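Local coordinates for protein PrgX (PDB 2AWI) that acts as the intracellular receptor for the peptide sex pheromone cCF10 in Enterococcus faecalis and probably represses conjugation genes by binding DNA, at residues Ile11-Tyr17 and Arg53-Asn57; Leu114-Ser118 and Asn158-Val162; Pro177-Ser181 and Leu220-Ile226; Tyr231-Glu235 and Ile263-Lys269; Phe245-Lys249 and Lys286-Thr290. The protein carries 1 engineered substitution. One frame throughout, in Å; residues are numbered along the deposited sequence.

Contact 1. Residues Ile11-Tyr17 and Arg53-Asn57; sequences IRQELNY and RLGVN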
# COMPACT_ATOMS: atom_id res chain seq x y z
N ILE A 11 -36.53 -3.94 -38.87
CA ILE A 11 -36.05 -2.60 -38.54
C ILE A 11 -36.93 -1.53 -39.16
O ILE A 11 -37.34 -0.59 -38.49
CB ILE A 11 -34.58 -2.41 -39.00
CG1 ILE A 11 -33.70 -3.54 -38.45
CG2 ILE A 11 -34.04 -1.06 -38.51
CD1 ILE A 11 -32.24 -3.49 -38.90
N ARG A 12 -37.22 -1.67 -40.45
CA ARG A 12 -38.07 -0.71 -41.15
C ARG A 12 -39.42 -0.52 -40.44
O ARG A 12 -39.86 0.61 -40.24
CB ARG A 12 -38.30 -1.15 -42.60
CG ARG A 12 -39.35 -0.32 -43.32
CD ARG A 12 -39.55 -0.74 -44.76
NE ARG A 12 -40.13 -2.08 -44.90
CZ ARG A 12 -41.39 -2.40 -44.61
NH1 ARG A 12 -42.24 -1.49 -44.15
NH2 ARG A 12 -41.80 -3.65 -44.79
N GLN A 13 -40.06 -1.61 -40.05
CA GLN A 13 -41.35 -1.51 -39.38
C GLN A 13 -41.25 -1.02 -37.94
O GLN A 13 -42.16 -0.38 -37.44
CB GLN A 13 -42.10 -2.84 -39.44
CG GLN A 13 -42.36 -3.29 -40.87
CD GLN A 13 -43.29 -4.48 -40.96
OE1 GLN A 13 -43.12 -5.46 -40.24
NE2 GLN A 13 -44.27 -4.40 -41.85
N GLU A 14 -40.14 -1.32 -37.27
CA GLU A 14 -39.95 -0.86 -35.89
C GLU A 14 -39.79 0.66 -35.87
O GLU A 14 -40.16 1.32 -34.89
CB GLU A 14 -38.71 -1.49 -35.27
CG GLU A 14 -38.23 -0.82 -33.98
CD GLU A 14 -39.26 -0.88 -32.88
OE1 GLU A 14 -40.02 -1.88 -32.83
OE2 GLU A 14 -39.32 0.05 -32.05
N LEU A 15 -39.22 1.21 -36.93
CA LEU A 15 -39.00 2.64 -37.03
C LEU A 15 -40.16 3.37 -37.72
O LEU A 15 -40.11 4.58 -37.91
CB LEU A 15 -37.69 2.92 -37.76
CG LEU A 15 -36.45 2.35 -37.04
CD1 LEU A 15 -35.20 2.70 -37.82
CD2 LEU A 15 -36.38 2.93 -35.63
N ASN A 16 -41.19 2.61 -38.10
CA ASN A 16 -42.37 3.17 -38.76
C ASN A 16 -42.17 3.64 -40.19
O ASN A 16 -42.91 4.50 -40.66
CB ASN A 16 -42.94 4.32 -37.93
CG ASN A 16 -44.18 3.93 -37.18
OD1 ASN A 16 -44.14 3.10 -36.27
ND2 ASN A 16 -45.31 4.52 -37.56
N TYR A 17 -41.17 3.10 -40.88
CA TYR A 17 -40.92 3.48 -42.27
C TYR A 17 -41.75 2.59 -43.20
O TYR A 17 -42.03 1.43 -42.89
CB TYR A 17 -39.44 3.32 -42.63
CG TYR A 17 -38.51 4.37 -42.05
CD1 TYR A 17 -38.74 5.73 -42.26
CD2 TYR A 17 -37.40 3.99 -41.30
CE1 TYR A 17 -37.86 6.69 -41.74
CE2 TYR A 17 -36.52 4.94 -40.78
CZ TYR A 17 -36.76 6.29 -41.00
OH TYR A 17 -35.89 7.23 -40.49
N ARG A 53 -30.72 4.86 -44.88
CA ARG A 53 -32.13 5.24 -44.83
C ARG A 53 -32.71 4.92 -43.46
O ARG A 53 -33.36 5.76 -42.85
CB ARG A 53 -32.93 4.48 -45.90
CG ARG A 53 -32.65 4.87 -47.34
CD ARG A 53 -33.02 6.32 -47.60
NE ARG A 53 -33.53 6.52 -48.95
CZ ARG A 53 -32.84 6.28 -50.06
NH1 ARG A 53 -31.60 5.82 -49.98
NH2 ARG A 53 -33.40 6.48 -51.24
N LEU A 54 -32.46 3.71 -42.97
CA LEU A 54 -32.97 3.29 -41.67
C LEU A 54 -32.28 4.01 -40.51
O LEU A 54 -32.84 4.11 -39.42
CB LEU A 54 -32.80 1.78 -41.50
CG LEU A 54 -33.49 0.88 -42.53
CD1 LEU A 54 -32.99 -0.55 -42.38
CD2 LEU A 54 -35.02 0.94 -42.35
N GLY A 55 -31.05 4.49 -40.74
CA GLY A 55 -30.33 5.17 -39.67
C GLY A 55 -29.69 4.19 -38.70
O GLY A 55 -29.25 4.58 -37.62
N VAL A 56 -29.63 2.91 -39.09
CA VAL A 56 -29.05 1.87 -38.25
C VAL A 56 -27.74 1.44 -38.89
O VAL A 56 -27.69 1.13 -40.07
CB VAL A 56 -30.00 0.65 -38.13
CG1 VAL A 56 -29.35 -0.45 -37.29
CG2 VAL A 56 -31.32 1.09 -37.53
N ASN A 57 -26.68 1.42 -38.10
CA ASN A 57 -25.35 1.05 -38.58
C ASN A 57 -25.28 -0.22 -39.43
O ASN A 57 -25.78 -1.28 -39.07
CB ASN A 57 -24.39 0.98 -37.38
CG ASN A 57 -24.26 2.33 -36.67
OD1 ASN A 57 -23.55 3.22 -37.12
ND2 ASN A 57 -24.96 2.48 -35.55
O HOH W 1 -34.37 8.31 -43.07
O HOH W 2 -34.01 6.31 -38.54
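Leu54 packs against Ile11, Arg12 and Tyr17, at and just after the end of helix 4-14. Its two methyls divide the work. CD1 lies 4.0 Å from Ile11 CG2, the two side chains crossing at about a right angle, while CD2 rests on the backbone of Arg12, 3.7 Å from its CA, and also meets Tyr17 CD2. Ile11 presents the same CG2, anti to its own backbone N, to Val56 CG2 at 3.6 Å; here the side chains meet tip to tip.

The polar links run through water. One water joins Tyr17 OH to Leu54 O, donating to the carbonyl at 2.6 Å from Leu54 O and lying in the plane of the phenol ring at its edge; a second connects the same hydroxyl with Arg53 O. The hydroxyl also makes a weak hydrogen bond to Thr105 O of the second subunit. No direct hydrogen bond spans the segments. Within 11-17, Arg12 NH1 donates to Tyr17 O at 3.2 Å, with the carbonyl oxygen near the guanidinium plane, and NE is paired with Glu36 in a salt bridge, a second hold on the group.

Both helices end on positive phi, at Asn16 in a Schellman motif and at Gly55. With Leu22 of helix 19-23 and Ile61 of helix 58-67 packing on the same cluster, this is the compact all-helical packing of an XRE-type helix-turn-helix domain.

Contact 2. Residues Leu114-Ser118 and Asn158-Val162; sequences LGYIS and NLLNV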
# COMPACT_ATOMS: atom_id res chain seq x y z
N LEU A 114 -4.07 -25.75 -37.09
CA LEU A 114 -3.20 -25.51 -35.93
C LEU A 114 -4.03 -25.63 -34.65
O LEU A 114 -3.48 -25.83 -33.56
CB LEU A 114 -2.55 -24.13 -36.01
CG LEU A 114 -1.58 -23.91 -37.18
CD1 LEU A 114 -1.10 -22.45 -37.21
CD2 LEU A 114 -0.40 -24.87 -37.06
N GLY A 115 -5.35 -25.49 -34.79
CA GLY A 115 -6.24 -25.61 -33.66
C GLY A 115 -6.25 -27.05 -33.19
O GLY A 115 -6.32 -27.33 -31.98
N TYR A 116 -6.18 -27.97 -34.14
CA TYR A 116 -6.15 -29.39 -33.82
C TYR A 116 -4.78 -29.78 -33.25
O TYR A 116 -4.70 -30.59 -32.33
CB TYR A 116 -6.43 -30.23 -35.07
CG TYR A 116 -7.89 -30.29 -35.47
CD1 TYR A 116 -8.57 -29.16 -35.90
CD2 TYR A 116 -8.59 -31.50 -35.42
CE1 TYR A 116 -9.91 -29.22 -36.29
CE2 TYR A 116 -9.93 -31.58 -35.79
CZ TYR A 116 -10.58 -30.44 -36.23
OH TYR A 116 -11.90 -30.53 -36.60
N ILE A 117 -3.72 -29.21 -33.80
CA ILE A 117 -2.38 -29.51 -33.31
C ILE A 117 -2.27 -29.12 -31.85
O ILE A 117 -1.69 -29.84 -31.04
CB ILE A 117 -1.30 -28.75 -34.12
CG1 ILE A 117 -1.32 -29.22 -35.57
CG2 ILE A 117 0.08 -29.00 -33.50
CD1 ILE A 117 -1.06 -30.70 -35.75
N SER A 118 -2.84 -27.97 -31.52
CA SER A 118 -2.83 -27.47 -30.15
C SER A 118 -3.51 -28.48 -29.24
O SER A 118 -2.97 -28.86 -28.20
CB SER A 118 -3.56 -26.13 -30.08
OG SER A 118 -3.50 -25.60 -28.78
N ASN A 158 -1.43 -18.69 -33.34
CA ASN A 158 -1.66 -20.12 -33.21
C ASN A 158 -0.33 -20.88 -33.23
O ASN A 158 -0.16 -21.89 -32.55
CB ASN A 158 -2.56 -20.63 -34.35
CG ASN A 158 -3.97 -20.05 -34.29
OD1 ASN A 158 -4.69 -20.05 -35.29
ND2 ASN A 158 -4.38 -19.59 -33.12
N LEU A 159 0.62 -20.38 -34.02
CA LEU A 159 1.94 -21.00 -34.14
C LEU A 159 2.76 -20.85 -32.87
O LEU A 159 3.47 -21.77 -32.47
CB LEU A 159 2.72 -20.40 -35.32
CG LEU A 159 2.17 -20.68 -36.72
CD1 LEU A 159 2.91 -19.83 -37.73
CD2 LEU A 159 2.32 -22.17 -37.03
N LEU A 160 2.68 -19.68 -32.23
CA LEU A 160 3.42 -19.44 -31.00
C LEU A 160 2.94 -20.41 -29.93
O LEU A 160 3.58 -20.56 -28.89
CB LEU A 160 3.21 -18.01 -30.50
CG LEU A 160 3.97 -16.87 -31.19
CD1 LEU A 160 3.52 -15.52 -30.64
CD2 LEU A 160 5.46 -17.04 -30.96
N ASN A 161 1.83 -21.07 -30.20
CA ASN A 161 1.23 -22.01 -29.26
C ASN A 161 1.65 -23.46 -29.45
O ASN A 161 1.54 -24.27 -28.53
CB ASN A 161 -0.30 -21.91 -29.37
CG ASN A 161 -1.00 -22.41 -28.14
OD1 ASN A 161 -0.94 -21.79 -27.08
ND2 ASN A 161 -1.68 -23.55 -28.26
N VAL A 162 2.14 -23.81 -30.63
CA VAL A 162 2.55 -25.19 -30.89
C VAL A 162 3.91 -25.30 -31.57
O VAL A 162 4.23 -26.31 -32.19
CB VAL A 162 1.50 -25.91 -31.78
CG1 VAL A 162 0.15 -25.90 -31.10
CG2 VAL A 162 1.42 -25.22 -33.14
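Leu114 turns both of its methyls toward the end of helix 150-159. With CG anti to the carbonyl carbon (chi1 -64°) and the chain extended beyond it, CD1 reaches Leu159 CD2 at 3.4 Å, closer than usual for two methyl carbons, and lies 3.7 Å from Asn158 CB. Leu159 starts out from the far side of its helix, and its chain brings CD2 back to this meeting point. Asn158 offers its CB alone to Leu114; its amide oxygen is bonded instead to Ser111, one turn earlier on helix 107-122.

This is helix-to-helix packing in the TPR-like C-terminal region, where helix 107-122 is laid against the end of helix 150-159 and the turn after it, with Phe130 and Leu138 of helix 128-142 closing over the same apolar cluster.

One turn further along, Val162 takes over from Leu159. Its chi1 of -59° sets CG1 over the backbone of helix 107-122, 3.5 Å from Ser118 CA, and holds CG2 between its own N and carbonyl carbon. Ile117 meets the valine at about a right angle, with CG2 3.8 Å from Val162 CB. Beside them the Asn161 amide lies near the Ser118 hydroxyl, but the placing of Asn161 is doubtful and no hydrogen bond is formed.

Contact 3. Residues Pro177-Ser181 and Leu220-Ile226; sequences PIVDS and LKTIKNI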
# COMPACT_ATOMS: atom_id res chain seq x y z
N PRO A 177 5.86 -3.26 -38.64
CA PRO A 177 4.78 -2.62 -37.88
C PRO A 177 3.47 -2.48 -38.65
O PRO A 177 3.44 -2.57 -39.87
CB PRO A 177 5.36 -1.26 -37.52
CG PRO A 177 6.18 -0.95 -38.73
CD PRO A 177 6.89 -2.27 -38.99
N ILE A 178 2.38 -2.27 -37.91
CA ILE A 178 1.06 -2.08 -38.51
C ILE A 178 0.97 -0.61 -38.93
O ILE A 178 1.45 0.28 -38.21
CB ILE A 178 -0.07 -2.39 -37.49
CG1 ILE A 178 0.06 -3.83 -36.96
CG2 ILE A 178 -1.43 -2.18 -38.16
CD1 ILE A 178 -0.04 -4.92 -38.00
N VAL A 179 0.37 -0.35 -40.08
CA VAL A 179 0.24 1.01 -40.56
C VAL A 179 -1.21 1.52 -40.58
O VAL A 179 -1.46 2.69 -40.27
CB VAL A 179 0.83 1.16 -41.99
CG1 VAL A 179 2.26 0.62 -42.01
CG2 VAL A 179 -0.02 0.41 -43.00
N ASP A 180 -2.15 0.65 -40.92
CA ASP A 180 -3.56 1.03 -40.98
C ASP A 180 -4.45 0.13 -40.13
O ASP A 180 -4.17 -1.05 -39.97
CB ASP A 180 -4.05 0.99 -42.43
CG ASP A 180 -3.35 1.99 -43.31
OD1 ASP A 180 -3.26 1.75 -44.53
OD2 ASP A 180 -2.88 3.02 -42.79
N SER A 181 -5.52 0.71 -39.60
CA SER A 181 -6.49 -0.04 -38.81
C SER A 181 -7.61 -0.44 -39.74
O SER A 181 -8.08 0.39 -40.51
CB SER A 181 -7.08 0.82 -37.69
OG SER A 181 -8.30 0.25 -37.23
N LEU A 220 1.13 0.94 -32.20
CA LEU A 220 -0.27 0.79 -32.57
C LEU A 220 -1.10 1.97 -32.07
O LEU A 220 -2.07 2.36 -32.71
CB LEU A 220 -0.86 -0.50 -31.99
CG LEU A 220 -0.36 -1.86 -32.49
CD1 LEU A 220 -1.25 -2.95 -31.89
CD2 LEU A 220 -0.42 -1.93 -34.01
N LYS A 221 -0.69 2.53 -30.94
CA LYS A 221 -1.41 3.66 -30.34
C LYS A 221 -1.31 4.96 -31.13
O LYS A 221 -1.93 5.96 -30.76
CB LYS A 221 -0.92 3.90 -28.91
CG LYS A 221 -1.23 2.77 -27.94
CD LYS A 221 -0.60 3.00 -26.57
CE LYS A 221 -0.93 1.85 -25.61
NZ LYS A 221 -0.19 1.92 -24.32
N THR A 222 -0.53 4.97 -32.21
CA THR A 222 -0.38 6.17 -33.03
C THR A 222 -1.24 6.07 -34.28
O THR A 222 -1.37 7.03 -35.04
CB THR A 222 1.08 6.39 -33.49
OG1 THR A 222 1.50 5.28 -34.29
CG2 THR A 222 2.02 6.53 -32.29
N ILE A 223 -1.82 4.89 -34.49
CA ILE A 223 -2.66 4.66 -35.66
C ILE A 223 -4.03 5.31 -35.54
O ILE A 223 -4.66 5.31 -34.48
CB ILE A 223 -2.83 3.15 -35.91
CG1 ILE A 223 -1.48 2.52 -36.24
CG2 ILE A 223 -3.80 2.92 -37.06
CD1 ILE A 223 -1.50 1.00 -36.35
N LYS A 224 -4.48 5.88 -36.65
CA LYS A 224 -5.77 6.56 -36.73
C LYS A 224 -6.93 5.57 -36.59
O LYS A 224 -6.98 4.56 -37.29
CB LYS A 224 -5.87 7.29 -38.07
CG LYS A 224 -7.23 7.90 -38.36
CD LYS A 224 -7.32 8.31 -39.83
CE LYS A 224 -8.70 8.83 -40.18
NZ LYS A 224 -8.86 9.04 -41.64
N ASN A 225 -7.85 5.88 -35.68
CA ASN A 225 -9.04 5.06 -35.43
C ASN A 225 -8.75 3.64 -34.92
O ASN A 225 -9.57 2.74 -35.13
CB ASN A 225 -9.90 4.96 -36.69
CG ASN A 225 -10.49 6.31 -37.10
OD1 ASN A 225 -10.94 7.09 -36.26
ND2 ASN A 225 -10.50 6.57 -38.41
N ILE A 226 -7.61 3.45 -34.26
CA ILE A 226 -7.25 2.14 -33.74
C ILE A 226 -8.04 1.85 -32.46
O ILE A 226 -8.36 2.77 -31.70
CB ILE A 226 -5.74 2.06 -33.40
CG1 ILE A 226 -5.33 0.61 -33.10
CG2 ILE A 226 -5.43 2.93 -32.17
CD1 ILE A 226 -5.41 -0.28 -34.29
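Ile178 and Leu220 make the tight end of this loop-to-loop contact: Leu220 CD2 lies 3.5 Å from Ile178 CB and equally near its CG1, nested against the branch point of the isoleucine. Ile223 extends the packing. Its CD1 sits 3.7 Å from Ile178 CG2, and its CG2, placed anti to the backbone N, reaches Ser181 CB at 3.9 Å. A type I turn from Leu220 to Ile223 carries both side chains to the same neighbour.

Toward Val179, Asp180, Lys224 and Asn225 the contact loosens. These residues are exposed, and Val179 and Asp180 direct their side chains away from the facing loop. Ser181 marks the boundary: its CB touches Ile226 CD1 at 3.9 Å.

No hydrogen bond crosses between the loops, so Ile178, itself packed on Tyr186 and Ile190 of helix 184-203, holds them together with Leu220 and Ile223 by shape and apolar burial, and the Ser181 hydroxyl finds its hydrogen-bond partner in Asp187 of that helix rather than in the facing loop.

Contact 4. Residues Tyr231-Glu235 and Ile263-Lys269; sequences YYDLE and IFKIIGK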
# COMPACT_ATOMS: atom_id res chain seq x y z
N TYR A 231 -7.54 -4.51 -21.76
CA TYR A 231 -6.96 -5.60 -21.00
C TYR A 231 -5.53 -5.86 -21.45
O TYR A 231 -4.64 -6.11 -20.63
CB TYR A 231 -7.79 -6.88 -21.16
CG TYR A 231 -9.21 -6.77 -20.65
CD1 TYR A 231 -9.48 -6.43 -19.32
CD2 TYR A 231 -10.29 -7.04 -21.48
CE1 TYR A 231 -10.78 -6.36 -18.84
CE2 TYR A 231 -11.60 -6.98 -21.01
CZ TYR A 231 -11.84 -6.64 -19.69
OH TYR A 231 -13.14 -6.59 -19.25
N TYR A 232 -5.31 -5.82 -22.76
CA TYR A 232 -3.99 -6.03 -23.34
C TYR A 232 -3.05 -4.89 -22.96
O TYR A 232 -1.87 -5.11 -22.68
CB TYR A 232 -4.09 -6.11 -24.87
CG TYR A 232 -4.65 -7.41 -25.43
CD1 TYR A 232 -4.83 -7.56 -26.80
CD2 TYR A 232 -4.96 -8.48 -24.60
CE1 TYR A 232 -5.31 -8.76 -27.34
CE2 TYR A 232 -5.44 -9.70 -25.14
CZ TYR A 232 -5.61 -9.82 -26.51
OH TYR A 232 -6.06 -10.99 -27.05
N ASP A 233 -3.57 -3.67 -22.95
CA ASP A 233 -2.77 -2.51 -22.61
C ASP A 233 -2.29 -2.60 -21.16
O ASP A 233 -1.22 -2.10 -20.81
CB ASP A 233 -3.61 -1.24 -22.81
CG ASP A 233 -2.79 0.03 -22.68
OD1 ASP A 233 -1.57 -0.02 -22.93
OD2 ASP A 233 -3.38 1.08 -22.35
N LEU A 234 -3.09 -3.26 -20.34
CA LEU A 234 -2.79 -3.42 -18.93
C LEU A 234 -1.77 -4.55 -18.74
O LEU A 234 -0.79 -4.40 -18.00
CB LEU A 234 -4.09 -3.76 -18.19
CG LEU A 234 -4.28 -3.43 -16.72
CD1 LEU A 234 -3.96 -1.96 -16.48
CD2 LEU A 234 -5.73 -3.73 -16.33
N GLU A 235 -2.00 -5.67 -19.41
CA GLU A 235 -1.12 -6.82 -19.31
C GLU A 235 0.25 -6.56 -19.94
O GLU A 235 1.28 -6.89 -19.35
CB GLU A 235 -1.78 -8.03 -19.97
CG GLU A 235 -0.92 -9.28 -19.99
CD GLU A 235 -1.74 -10.50 -20.33
OE1 GLU A 235 -2.86 -10.32 -20.86
OE2 GLU A 235 -1.27 -11.64 -20.08
N ILE A 263 -4.80 -5.26 -9.82
CA ILE A 263 -5.93 -4.63 -10.50
C ILE A 263 -6.80 -5.68 -11.17
O ILE A 263 -8.03 -5.61 -11.12
CB ILE A 263 -5.44 -3.62 -11.56
CG1 ILE A 263 -5.09 -2.30 -10.88
CG2 ILE A 263 -6.51 -3.40 -12.61
CD1 ILE A 263 -6.25 -1.69 -10.11
N PHE A 264 -6.16 -6.66 -11.81
CA PHE A 264 -6.88 -7.72 -12.48
C PHE A 264 -7.73 -8.49 -11.48
O PHE A 264 -8.79 -9.02 -11.83
CB PHE A 264 -5.90 -8.68 -13.20
CG PHE A 264 -5.44 -8.17 -14.54
CD1 PHE A 264 -6.35 -8.03 -15.60
CD2 PHE A 264 -4.11 -7.80 -14.74
CE1 PHE A 264 -5.94 -7.52 -16.84
CE2 PHE A 264 -3.69 -7.28 -15.98
CZ PHE A 264 -4.61 -7.14 -17.03
N LYS A 265 -7.27 -8.55 -10.24
CA LYS A 265 -8.01 -9.25 -9.21
C LYS A 265 -9.25 -8.45 -8.87
O LYS A 265 -10.36 -8.98 -8.85
CB LYS A 265 -7.16 -9.42 -7.95
CG LYS A 265 -7.87 -10.19 -6.84
CD LYS A 265 -7.22 -9.98 -5.47
CE LYS A 265 -7.36 -8.53 -5.00
NZ LYS A 265 -6.82 -8.29 -3.62
N ILE A 266 -9.06 -7.16 -8.61
CA ILE A 266 -10.15 -6.27 -8.26
C ILE A 266 -11.29 -6.26 -9.28
O ILE A 266 -12.45 -6.47 -8.91
CB ILE A 266 -9.65 -4.83 -8.07
CG1 ILE A 266 -8.57 -4.79 -6.98
CG2 ILE A 266 -10.80 -3.93 -7.67
CD1 ILE A 266 -8.05 -3.40 -6.69
N ILE A 267 -10.97 -6.05 -10.55
CA ILE A 267 -12.00 -5.98 -11.57
C ILE A 267 -12.60 -7.32 -11.97
O ILE A 267 -13.49 -7.37 -12.81
CB ILE A 267 -11.51 -5.24 -12.83
CG1 ILE A 267 -10.51 -6.09 -13.61
CG2 ILE A 267 -10.86 -3.91 -12.41
CD1 ILE A 267 -9.92 -5.39 -14.84
N GLY A 268 -12.13 -8.41 -11.37
CA GLY A 268 -12.71 -9.71 -11.67
C GLY A 268 -12.14 -10.58 -12.79
O GLY A 268 -12.79 -11.57 -13.18
N LYS A 269 -10.97 -10.24 -13.33
CA LYS A 269 -10.38 -11.07 -14.38
C LYS A 269 -9.48 -12.12 -13.72
O LYS A 269 -8.25 -12.01 -13.73
CB LYS A 269 -9.57 -10.20 -15.36
CG LYS A 269 -10.40 -9.14 -16.07
CD LYS A 269 -11.47 -9.75 -16.96
CE LYS A 269 -10.88 -10.27 -18.25
NZ LYS A 269 -11.92 -10.90 -19.12
O HOH W 3 -13.86 -8.89 -19.93
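Helices 230-248 and 251-266 face each other across 8.8 Å between Leu234 CA and Phe264 CA, a spacing filled by side chains, and the second ends in a Schellman motif with Gly268 at positive phi. Phe264 points its ring at the first helix. The CZ end comes edge-on to the backbone at Tyr231 O and Glu235 N, and Leu234 CD2 lies over one face, 4.0 Å from the ring centroid. The leucine, with CG anti to the backbone N (chi1 -154°), also sends CD2 to Ile263 CG2 at 3.8 Å.

Tyr231 is engaged on a face and an edge. Lys269, bent at both chi2 and chi3, runs across the tyrosine side chain at about a right angle, with CE over one face of the ring, 4.1 Å from the centroid. NZ follows at 4.5 Å, a cation-pi contact, while Ile267 CD1 stands at the edge near the ring plane.

A water lies between Lys269 NZ and Tyr231 OH, modelled rather close to the hydroxyl. Because this one hydroxyl has a water-linked lysine in its own chain and a hydrogen bond to Asp233 of the second subunit, the helix contact runs on into the subunit interface; the nearby charges may polarise the phenol.

Contact 5. Residues Phe245-Lys249 and Lys286-Thr290; sequences FLTDK and KEKFT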
# COMPACT_ATOMS: atom_id res chain seq x y z
N PHE A 245 12.47 -4.18 -14.91
CA PHE A 245 13.07 -4.77 -13.72
C PHE A 245 14.22 -5.67 -14.16
O PHE A 245 15.32 -5.62 -13.60
CB PHE A 245 12.03 -5.60 -12.96
CG PHE A 245 12.56 -6.22 -11.69
CD1 PHE A 245 12.91 -5.43 -10.60
CD2 PHE A 245 12.72 -7.60 -11.60
CE1 PHE A 245 13.40 -5.99 -9.43
CE2 PHE A 245 13.21 -8.18 -10.43
CZ PHE A 245 13.55 -7.38 -9.34
N LEU A 246 13.96 -6.48 -15.18
CA LEU A 246 14.97 -7.39 -15.69
C LEU A 246 16.19 -6.66 -16.23
O LEU A 246 17.30 -7.18 -16.17
CB LEU A 246 14.37 -8.27 -16.80
CG LEU A 246 13.22 -9.21 -16.42
CD1 LEU A 246 12.89 -10.07 -17.62
CD2 LEU A 246 13.62 -10.07 -15.23
N THR A 247 15.98 -5.45 -16.74
CA THR A 247 17.07 -4.65 -17.30
C THR A 247 17.93 -3.97 -16.24
O THR A 247 19.16 -4.02 -16.31
CB THR A 247 16.53 -3.57 -18.25
OG1 THR A 247 15.85 -4.20 -19.35
CG2 THR A 247 17.67 -2.71 -18.79
N ASP A 248 17.28 -3.33 -15.27
CA ASP A 248 17.99 -2.64 -14.20
C ASP A 248 17.24 -2.77 -12.88
O ASP A 248 16.70 -1.79 -12.38
CB ASP A 248 18.17 -1.16 -14.55
CG ASP A 248 16.98 -0.59 -15.31
OD1 ASP A 248 16.76 -1.00 -16.47
OD2 ASP A 248 16.26 0.26 -14.74
N LYS A 249 17.24 -3.98 -12.32
CA LYS A 249 16.55 -4.28 -11.06
C LYS A 249 15.98 -3.07 -10.35
O LYS A 249 16.48 -2.63 -9.31
CB LYS A 249 17.49 -5.06 -10.13
CG LYS A 249 17.92 -6.41 -10.70
CD LYS A 249 16.71 -7.18 -11.23
CE LYS A 249 17.11 -8.50 -11.88
NZ LYS A 249 17.60 -9.50 -10.89
N LYS A 286 13.85 -17.17 -11.13
CA LYS A 286 15.03 -17.10 -11.99
C LYS A 286 15.93 -15.94 -11.59
O LYS A 286 17.15 -15.98 -11.81
CB LYS A 286 14.61 -16.96 -13.46
CG LYS A 286 13.87 -18.18 -14.00
CD LYS A 286 13.24 -17.93 -15.38
CE LYS A 286 14.27 -17.57 -16.43
NZ LYS A 286 13.66 -17.51 -17.79
N GLU A 287 15.35 -14.90 -11.01
CA GLU A 287 16.13 -13.74 -10.59
C GLU A 287 16.51 -13.85 -9.11
O GLU A 287 17.12 -12.94 -8.55
CB GLU A 287 15.34 -12.45 -10.84
CG GLU A 287 14.90 -12.26 -12.28
CD GLU A 287 16.06 -12.16 -13.25
OE1 GLU A 287 16.90 -11.25 -13.09
OE2 GLU A 287 16.14 -12.99 -14.18
N LYS A 288 16.15 -14.98 -8.50
CA LYS A 288 16.45 -15.23 -7.09
C LYS A 288 15.81 -14.22 -6.14
O LYS A 288 16.37 -13.90 -5.09
CB LYS A 288 17.97 -15.27 -6.87
CG LYS A 288 18.69 -16.25 -7.78
CD LYS A 288 18.14 -17.66 -7.62
CE LYS A 288 18.72 -18.60 -8.66
NZ LYS A 288 20.21 -18.60 -8.63
N PHE A 289 14.64 -13.73 -6.53
CA PHE A 289 13.88 -12.78 -5.72
C PHE A 289 12.64 -13.49 -5.20
O PHE A 289 12.00 -14.25 -5.93
CB PHE A 289 13.43 -11.58 -6.56
CG PHE A 289 14.30 -10.36 -6.41
CD1 PHE A 289 15.46 -10.22 -7.17
CD2 PHE A 289 13.94 -9.34 -5.53
CE1 PHE A 289 16.25 -9.08 -7.05
CE2 PHE A 289 14.72 -8.20 -5.40
CZ PHE A 289 15.88 -8.07 -6.16
N THR A 290 12.30 -13.26 -3.94
CA THR A 290 11.10 -13.87 -3.36
C THR A 290 9.97 -12.86 -3.58
O THR A 290 10.00 -11.75 -3.05
CB THR A 290 11.27 -14.12 -1.85
OG1 THR A 290 12.50 -14.82 -1.61
CG2 THR A 290 10.11 -14.95 -1.32
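Phe245 and Phe289 form the aromatic part, a T-shaped pair with centroids 5.3 Å apart and planes at 78°. The edge of Phe245 does the approaching: CZ stands over the centre of the Phe289 face, 3.9 Å from Phe289 CE1. A chi1 of -178° swings the Phe245 ring out toward its partner.

The charged part lies beside it. Lys249 NZ and Glu287 OE1 make a salt bridge at 2.9 Å, though as a hydrogen bond it is weak. The lysine's bend at chi2 lays CD over a face of the Phe245 ring, and the one at chi4 turns NZ to Glu287. Glu287 has a further partner in Arg205, which pairs with OE2, so the carboxylate is held between two cations.

Leu246 CD2 lies against the glutamate, 3.8 Å from Glu287 CD and close to its CG, the side chains crossing at about a right angle.

Helix 230-248 thus meets, near its end, the loop between helices 270-286 and 293-300. Tyr254 of helix 251-266 makes another edge-to-face pair with Phe245, and a third subunit packs on the site, its Phe289 against Phe245.

From the N terminus, contact 1 closes the first loop, joining the ends of two helices in the helix-turn-helix domain. The chain then enters the C-terminal helical region, where contact 2 and contact 3 close successive loops in series; their centres stand about 27 Å apart, on opposite sides of the chain's centre. Contacts 4 and 5 alternate along the chain and so cross: both start from helix 230-248, which contact 4 ties to helix 251-266 and contact 5 to the loop after helix 270-286. A salt bridge, Lys221 NZ to Asp233 OD1 at 2.8 Å, connects contacts 3 and 4. Contacts 1, 3 and 4 touch the second subunit, whereas contact 5 meets the third.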